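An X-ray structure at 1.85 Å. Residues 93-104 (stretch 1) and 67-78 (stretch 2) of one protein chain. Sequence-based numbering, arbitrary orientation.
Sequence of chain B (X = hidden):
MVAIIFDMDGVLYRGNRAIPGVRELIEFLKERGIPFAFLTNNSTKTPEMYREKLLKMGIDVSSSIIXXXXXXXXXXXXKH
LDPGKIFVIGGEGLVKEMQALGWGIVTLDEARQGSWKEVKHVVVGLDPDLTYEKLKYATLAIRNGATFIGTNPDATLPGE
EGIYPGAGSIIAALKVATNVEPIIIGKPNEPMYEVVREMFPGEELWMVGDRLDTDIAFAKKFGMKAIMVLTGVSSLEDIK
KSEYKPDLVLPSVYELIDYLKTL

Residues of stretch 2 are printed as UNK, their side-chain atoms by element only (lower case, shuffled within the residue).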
ATOM      1  N   GLY B  93     -12.399   0.881  17.766  1.00 26.24           N
ATOM      2  CA  GLY B  93     -13.742   0.836  17.222  1.00 25.01           C
ATOM      3  C   GLY B  93     -14.009  -0.402  16.387  1.00 23.68           C
ATOM      4  O   GLY B  93     -15.017  -1.083  16.577  1.00 22.89           O
ATOM      5  N   LEU B  94     -13.100  -0.697  15.463  1.00 22.13           N
ATOM      6  CA  LEU B  94     -13.253  -1.847  14.590  1.00 19.59           C
ATOM      7  C   LEU B  94     -13.170  -3.162  15.359  1.00 20.83           C
ATOM      8  O   LEU B  94     -13.968  -4.071  15.123  1.00 19.79           O
ATOM      9  CB  LEU B  94     -12.196  -1.812  13.482  1.00 19.52           C
ATOM     10  CG  LEU B  94     -12.297  -2.894  12.403  1.00 19.13           C
ATOM     11  CD1 LEU B  94     -13.691  -2.888  11.772  1.00 19.52           C
ATOM     12  CD2 LEU B  94     -11.211  -2.660  11.349  1.00 18.07           C
ATOM     13  N   VAL B  95     -12.216  -3.261  16.283  1.00 20.69           N
ATOM     14  CA  VAL B  95     -12.064  -4.477  17.073  1.00 21.31           C
ATOM     15  C   VAL B  95     -13.339  -4.762  17.850  1.00 21.18           C
ATOM     16  O   VAL B  95     -13.781  -5.907  17.925  1.00 20.74           O
ATOM     17  CB  VAL B  95     -10.885  -4.378  18.072  1.00 22.03           C
ATOM     18  CG1 VAL B  95     -10.966  -5.523  19.079  1.00 21.75           C
ATOM     19  CG2 VAL B  95      -9.556  -4.451  17.329  1.00 22.85           C
ATOM     20  N   LYS B  96     -13.930  -3.716  18.424  1.00 22.76           N
ATOM     21  CA  LYS B  96     -15.164  -3.852  19.194  1.00 22.56           C
ATOM     22  C   LYS B  96     -16.318  -4.380  18.346  1.00 21.27           C
ATOM     23  O   LYS B  96     -17.088  -5.234  18.791  1.00 19.88           O
ATOM     24  CB  LYS B  96     -15.558  -2.506  19.794  1.00 25.75           C
ATOM     25  CG  LYS B  96     -14.500  -1.894  20.690  1.00 30.71           C
ATOM     26  CD  LYS B  96     -14.915  -1.920  22.141  1.00 33.66           C
ATOM     27  CE  LYS B  96     -13.732  -1.605  23.036  1.00 35.72           C
ATOM     28  NZ  LYS B  96     -14.122  -0.780  24.212  1.00 38.04           N
ATOM     29  N   GLU B  97     -16.448  -3.858  17.130  1.00 18.40           N
ATOM     30  CA  GLU B  97     -17.513  -4.297  16.232  1.00 18.83           C
ATOM     31  C   GLU B  97     -17.321  -5.757  15.840  1.00 17.78           C
ATOM     32  O   GLU B  97     -18.291  -6.501  15.717  1.00 19.95           O
ATOM     33  CB  GLU B  97     -17.545  -3.433  14.965  1.00 20.22           C
ATOM     34  CG  GLU B  97     -17.889  -1.979  15.217  1.00 20.06           C
ATOM     35  CD  GLU B  97     -19.328  -1.768  15.671  1.00 22.63           C
ATOM     36  OE1 GLU B  97     -20.062  -2.762  15.870  1.00 24.18           O
ATOM     37  OE2 GLU B  97     -19.723  -0.593  15.832  1.00 25.29           O
ATOM     38  N   MET B  98     -16.077  -6.169  15.636  1.00 17.04           N
ATOM     39  CA  MET B  98     -15.815  -7.552  15.260  1.00 19.04           C
ATOM     40  C   MET B  98     -16.054  -8.474  16.457  1.00 20.65           C
ATOM     41  O   MET B  98     -16.540  -9.594  16.301  1.00 19.55           O
ATOM     42  CB  MET B  98     -14.388  -7.706  14.721  1.00 18.92           C
ATOM     43  CG  MET B  98     -14.133  -6.950  13.407  1.00 18.75           C
ATOM     44  SD  MET B  98     -15.261  -7.447  12.067  1.00 18.58           S
ATOM     45  CE  MET B  98     -16.588  -6.242  12.275  1.00 17.37           C
ATOM     46  N   GLN B  99     -15.727  -7.997  17.653  1.00 21.88           N
ATOM     47  CA  GLN B  99     -15.951  -8.795  18.853  1.00 23.17           C
ATOM     48  C   GLN B  99     -17.454  -9.021  19.005  1.00 23.02           C
ATOM     49  O   GLN B  99     -17.890 -10.109  19.386  1.00 22.61           O
ATOM     50  CB  GLN B  99     -15.398  -8.079  20.090  1.00 23.60           C
ATOM     51  CG  GLN B  99     -13.892  -7.881  20.048  1.00 27.01           C
ATOM     52  CD  GLN B  99     -13.341  -7.185  21.280  1.00 28.02           C
ATOM     53  OE1 GLN B  99     -13.909  -6.208  21.762  1.00 31.20           O
ATOM     54  NE2 GLN B  99     -12.215  -7.676  21.781  1.00 30.93           N
ATOM     55  N   ALA B 100     -18.237  -7.993  18.686  1.00 22.00           N
ATOM     56  CA  ALA B 100     -19.688  -8.067  18.776  1.00 22.37           C
ATOM     57  C   ALA B 100     -20.273  -9.161  17.881  1.00 23.96           C
ATOM     58  O   ALA B 100     -21.332  -9.713  18.184  1.00 22.60           O
ATOM     59  CB  ALA B 100     -20.296  -6.722  18.418  1.00 22.93           C
ATOM     60  N   LEU B 101     -19.602  -9.462  16.772  1.00 23.00           N
ATOM     61  CA  LEU B 101     -20.077 -10.510  15.875  1.00 24.10           C
ATOM     62  C   LEU B 101     -20.046 -11.837  16.622  1.00 26.21           C
ATOM     63  O   LEU B 101     -20.867 -12.728  16.384  1.00 26.69           O
ATOM     64  CB  LEU B 101     -19.188 -10.605  14.631  1.00 24.53           C
ATOM     65  CG  LEU B 101     -19.566  -9.757  13.417  1.00 24.24           C
ATOM     66  CD1 LEU B 101     -18.495  -9.887  12.339  1.00 21.63           C
ATOM     67  CD2 LEU B 101     -20.915 -10.209  12.887  1.00 22.23           C
ATOM     68  N   GLY B 102     -19.087 -11.961  17.533  1.00 26.17           N
ATOM     69  CA  GLY B 102     -18.962 -13.177  18.312  1.00 25.15           C
ATOM     70  C   GLY B 102     -18.399 -14.339  17.520  1.00 25.93           C
ATOM     71  O   GLY B 102     -18.478 -15.480  17.959  1.00 27.22           O
ATOM     72  N   TRP B 103     -17.814 -14.056  16.361  1.00 23.93           N
ATOM     73  CA  TRP B 103     -17.248 -15.106  15.521  1.00 23.07           C
ATOM     74  C   TRP B 103     -15.888 -15.585  16.010  1.00 23.05           C
ATOM     75  O   TRP B 103     -15.414 -16.654  15.616  1.00 22.63           O
ATOM     76  CB  TRP B 103     -17.127 -14.610  14.073  1.00 21.95           C
ATOM     77  CG  TRP B 103     -18.451 -14.410  13.380  1.00 22.20           C
ATOM     78  CD1 TRP B 103     -19.699 -14.557  13.923  1.00 19.89           C
ATOM     79  CD2 TRP B 103     -18.653 -14.012  12.016  1.00 20.65           C
ATOM     80  NE1 TRP B 103     -20.662 -14.274  12.982  1.00 21.22           N
ATOM     81  CE2 TRP B 103     -20.049 -13.935  11.804  1.00 20.81           C
ATOM     82  CE3 TRP B 103     -17.788 -13.709  10.953  1.00 19.91           C
ATOM     83  CZ2 TRP B 103     -20.599 -13.572  10.571  1.00 20.77           C
ATOM     84  CZ3 TRP B 103     -18.336 -13.347   9.728  1.00 19.36           C
ATOM     85  CH2 TRP B 103     -19.731 -13.281   9.549  1.00 19.80           C
ATOM     86  N   GLY B 104     -15.262 -14.795  16.877  1.00 22.00           N
ATOM     87  CA  GLY B 104     -13.956 -15.157  17.386  1.00 22.06           C
ATOM     88  C   GLY B 104     -12.852 -14.445  16.628  1.00 21.96           C
ATOM     89  O   GLY B 104     -12.778 -14.512  15.395  1.00 21.99           O
ATOM     90  N   UNK B  67     -23.638   6.006  12.019  1.00 19.45           N
ATOM     91  CA  UNK B  67     -23.159   4.825  11.309  1.00 19.37           C
ATOM     92  C   UNK B  67     -21.695   4.980  10.926  1.00 19.49           C
ATOM     93  O   UNK B  67     -21.329   5.893  10.187  1.00 17.84           O
ATOM     94  c   UNK B  67     -23.975   4.589  10.026  1.00 20.35           C
ATOM     95  c   UNK B  67     -23.519   3.303   9.341  1.00 23.01           C
ATOM     96  c   UNK B  67     -25.462   4.524  10.369  1.00 19.04           C
ATOM     97  c   UNK B  67     -26.351   4.513   9.157  1.00 21.02           C
ATOM     98  N   UNK B  68     -20.866   4.079  11.439  1.00 16.82           N
ATOM     99  CA  UNK B  68     -19.440   4.089  11.155  1.00 16.83           C
ATOM    100  C   UNK B  68     -19.159   2.961  10.167  1.00 17.03           C
ATOM    101  O   UNK B  68     -19.952   2.018  10.051  1.00 16.35           O
ATOM    102  o   UNK B  68     -18.952   2.532  12.943  1.00 19.15           O
ATOM    103  c   UNK B  68     -18.925   4.880  13.490  1.00 19.73           C
ATOM    104  c   UNK B  68     -18.620   3.828  12.425  1.00 17.48           C
ATOM    105  N   UNK B  69     -18.039   3.039   9.461  1.00 15.18           N
ATOM    106  CA  UNK B  69     -17.715   1.980   8.516  1.00 15.01           C
ATOM    107  C   UNK B  69     -17.572   0.662   9.278  1.00 13.77           C
ATOM    108  O   UNK B  69     -17.868  -0.398   8.747  1.00 13.56           O
ATOM    109  c   UNK B  69     -16.429   2.304   7.744  1.00 14.06           C
ATOM    110  o   UNK B  69     -15.309   2.437   8.593  1.00 13.63           O
ATOM    111  N   UNK B  70     -17.126   0.747  10.529  1.00 15.57           N
ATOM    112  CA  UNK B  70     -16.963  -0.450  11.341  1.00 15.50           C
ATOM    113  C   UNK B  70     -18.292  -1.132  11.602  1.00 14.05           C
ATOM    114  O   UNK B  70     -18.397  -2.357  11.551  1.00 17.42           O
ATOM    115  N   UNK B  71     -19.312  -0.335  11.897  1.00 14.55           N
ATOM    116  CA  UNK B  71     -20.596  -0.941  12.155  1.00 15.68           C
ATOM    117  C   UNK B  71     -21.179  -1.464  10.855  1.00 16.55           C
ATOM    118  O   UNK B  71     -21.754  -2.542  10.791  1.00 17.81           O
ATOM    119  c   UNK B  71     -22.992  -0.287  12.711  1.00 19.22           C
ATOM    120  c   UNK B  71     -23.941   0.879  12.986  1.00 19.15           C
ATOM    121  c   UNK B  71     -23.321  -1.362  13.749  1.00 18.42           C
ATOM    122  c   UNK B  71     -21.519   0.126  12.747  1.00 15.64           C
ATOM    123  N   UNK B  72     -21.000  -0.735   9.757  1.00 15.79           N
ATOM    124  CA  UNK B  72     -21.454  -1.203   8.451  1.00 14.65           C
ATOM    125  C   UNK B  72     -20.753  -2.511   8.071  1.00 15.72           C
ATOM    126  O   UNK B  72     -21.354  -3.391   7.447  1.00 15.14           O
ATOM    127  c   UNK B  72     -21.183  -0.130   7.387  1.00 14.82           C
ATOM    128  N   UNK B  73     -19.479  -2.632   8.441  1.00 15.20           N
ATOM    129  CA  UNK B  73     -18.711  -3.834   8.138  1.00 15.23           C
ATOM    130  C   UNK B  73     -19.292  -5.032   8.894  1.00 15.75           C
ATOM    131  O   UNK B  73     -19.490  -6.096   8.314  1.00 16.10           O
ATOM    132  c   UNK B  73     -16.432  -4.922   8.238  1.00 15.97           C
ATOM    133  o   UNK B  73     -16.658  -2.594   7.702  1.00 14.40           O
ATOM    134  c   UNK B  73     -17.214  -3.648   8.501  1.00 15.71           C
ATOM    135  N   UNK B  74     -19.565  -4.856  10.185  1.00 16.62           N
ATOM    136  CA  UNK B  74     -20.151  -5.931  10.982  1.00 16.57           C
ATOM    137  C   UNK B  74     -21.489  -6.348  10.378  1.00 17.11           C
ATOM    138  O   UNK B  74     -21.753  -7.537  10.203  1.00 15.74           O
ATOM    139  c   UNK B  74     -21.229  -6.190  14.753  1.00 20.43           C
ATOM    140  n   UNK B  74     -21.704  -4.895  15.247  1.00 20.90           N
ATOM    141  c   UNK B  74     -22.983  -4.523  15.309  1.00 24.52           C
ATOM    142  c   UNK B  74     -20.363  -5.486  12.438  1.00 17.85           C
ATOM    143  n   UNK B  74     -23.305  -3.332  15.795  1.00 25.51           N
ATOM    144  c   UNK B  74     -21.334  -6.380  13.227  1.00 20.17           C
ATOM    145  n   UNK B  74     -23.948  -5.340  14.904  1.00 26.17           N
ATOM    146  N   UNK B  75     -22.332  -5.367  10.059  1.00 15.92           N
ATOM    147  CA  UNK B  75     -23.644  -5.647   9.478  1.00 17.45           C
ATOM    148  C   UNK B  75     -23.533  -6.367   8.132  1.00 17.30           C
ATOM    149  O   UNK B  75     -24.331  -7.260   7.824  1.00 18.28           O
ATOM    150  c   UNK B  75     -24.445  -4.346   9.318  1.00 17.21           C
ATOM    151  c   UNK B  75     -24.769  -3.600  10.622  1.00 19.71           C
ATOM    152  c   UNK B  75     -25.612  -4.486  11.530  1.00 19.00           C
ATOM    153  c   UNK B  75     -25.507  -2.311  10.315  1.00 19.74           C
ATOM    154  N   UNK B  76     -22.546  -5.983   7.332  1.00 17.58           N
ATOM    155  CA  UNK B  76     -22.341  -6.627   6.039  1.00 17.74           C
ATOM    156  C   UNK B  76     -21.953  -8.096   6.249  1.00 17.17           C
ATOM    157  O   UNK B  76     -22.519  -8.997   5.627  1.00 15.68           O
ATOM    158  c   UNK B  76     -21.381  -7.328   1.717  1.00 19.13           C
ATOM    159  c   UNK B  76     -20.281  -8.173   1.718  1.00 18.98           C
ATOM    160  c   UNK B  76     -21.666  -6.571   2.852  1.00 17.01           C
ATOM    161  o   UNK B  76     -19.997  -8.943   0.614  1.00 20.97           O
ATOM    162  c   UNK B  76     -19.466  -8.266   2.833  1.00 17.47           C
ATOM    163  c   UNK B  76     -19.759  -7.509   3.959  1.00 19.19           C
ATOM    164  c   UNK B  76     -20.863  -6.656   3.991  1.00 17.72           C
ATOM    165  c   UNK B  76     -21.230  -5.921   5.256  1.00 17.31           C
ATOM    166  N   UNK B  77     -20.974  -8.324   7.124  1.00 16.79           N
ATOM    167  CA  UNK B  77     -20.497  -9.672   7.418  1.00 17.53           C
ATOM    168  C   UNK B  77     -21.625 -10.561   7.936  1.00 17.75           C
ATOM    169  O   UNK B  77     -21.793 -11.690   7.485  1.00 18.24           O
ATOM    170  s   UNK B  77     -16.865  -8.566   9.157  1.00 17.23           S
ATOM    171  c   UNK B  77     -18.128  -8.881   7.914  1.00 17.83           C
ATOM    172  c   UNK B  77     -19.357  -9.608   8.442  1.00 16.51           C
ATOM    173  c   UNK B  77     -16.051 -10.164   9.186  1.00 19.94           C
ATOM    174  N   UNK B  78     -22.401 -10.039   8.879  1.00 18.44           N
ATOM    175  CA  UNK B  78     -23.506 -10.784   9.455  1.00 19.68           C
ATOM    176  C   UNK B  78     -24.538 -11.204   8.407  1.00 21.84           C
ATOM    177  O   UNK B  78     -25.027 -12.337   8.410  1.00 19.00           O
ATOM    178  o   UNK B  78     -25.088 -10.714  11.292  1.00 26.52           O
ATOM    179  c   UNK B  78     -24.183  -9.938  10.533  1.00 21.42           C
TER
HETATM  180  O   HOH W   1     -17.884   1.248  15.094  1.00 22.16           O

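Position 67 has four side-chain carbons, forked at the first, with one arm two carbons long. It lies in a strand and reaches nothing on stretch 1. It is Ile-67.

Position 68 has one carbon carrying one oxygen and one carbon. The oxygen accepts from the backbone N of position 71, a capping bond at the helix start. This is Thr-68. Its OG1 lies 2.7 Å from the O of water 1, and that water O donates to Glu-97 OE2, also at 2.7 Å. The water thus links the cap to stretch 1.

Position 69 has one carbon, then one oxygen, and no contact with stretch 1. It is Ser-69.

Position 70 has no side-chain atoms. Its CA is 4.1 Å from Leu-94 CD1, and its O is 3.7 Å from Glu-97 CB. It is Gly-70. The backbones are close here, with 5.1 Å between Gly-70 CA and Leu-94 CA. A CB would point toward stretch 1 and would have room.

Position 71 has four carbons, forked at the second. The CA-to-CB bond points away overall, yet CB is 3.6 Å from Glu-97 OE2. It is Leu-71.

Position 72 has a single carbon, out of reach of stretch 1. It is Ala-72.

Position 73 has one carbon carrying one oxygen and one carbon. The oxygen donates to Ser-69 O. The outer carbon is the arm nearer Met-98. This is Thr-73, with CG2 4.3 Å from Met-98 CE.

Position 74 has three carbons, a nitrogen, then a carbon carrying two more nitrogens, a guanidinium. A nitrogen meets Glu-97 OE1, and a carbon packs on Leu-101. This is Arg-74. Its NE donates to Glu-97 OE1 at 2.8 Å in a salt bridge. Its CG lies 3.8 Å from Leu-101 CG.

Position 75 has four carbons, forked at the second. Its CA-to-CB bond points away, and it makes no contact with stretch 1. It is Leu-75.

Position 76 has one carbon, then a six-carbon ring bearing an oxygen. It does not reach stretch 1. It is Tyr-76.

Position 77 has an unbranched chain of two carbons, sulfur and carbon. The sulfur meets Met-98 SD and Leu-101 CD1. It is Met-77. Its SD is 3.5 Å from Met-98 SD and 3.8 Å from Leu-101 CD1. Its backbone O meets the edge of the Trp-103 ring, 3.3 Å from CH2.

Position 78 has one carbon, then one oxygen. Its CB is 4.0 Å from Leu-101 CD2. It is Ser-78.

The two helices run nearly parallel, 23° apart. Arg-74 sits among Glu-97, Met-98, Ala-100 and Leu-101; Met-98 sits among Gly-70, Thr-73, Arg-74 and Met-77. The salt bridge joins this packing, and Trp-103 extends it beyond the first helix.

Stretch 2, residues 67-78: ITSGLATRLYMS
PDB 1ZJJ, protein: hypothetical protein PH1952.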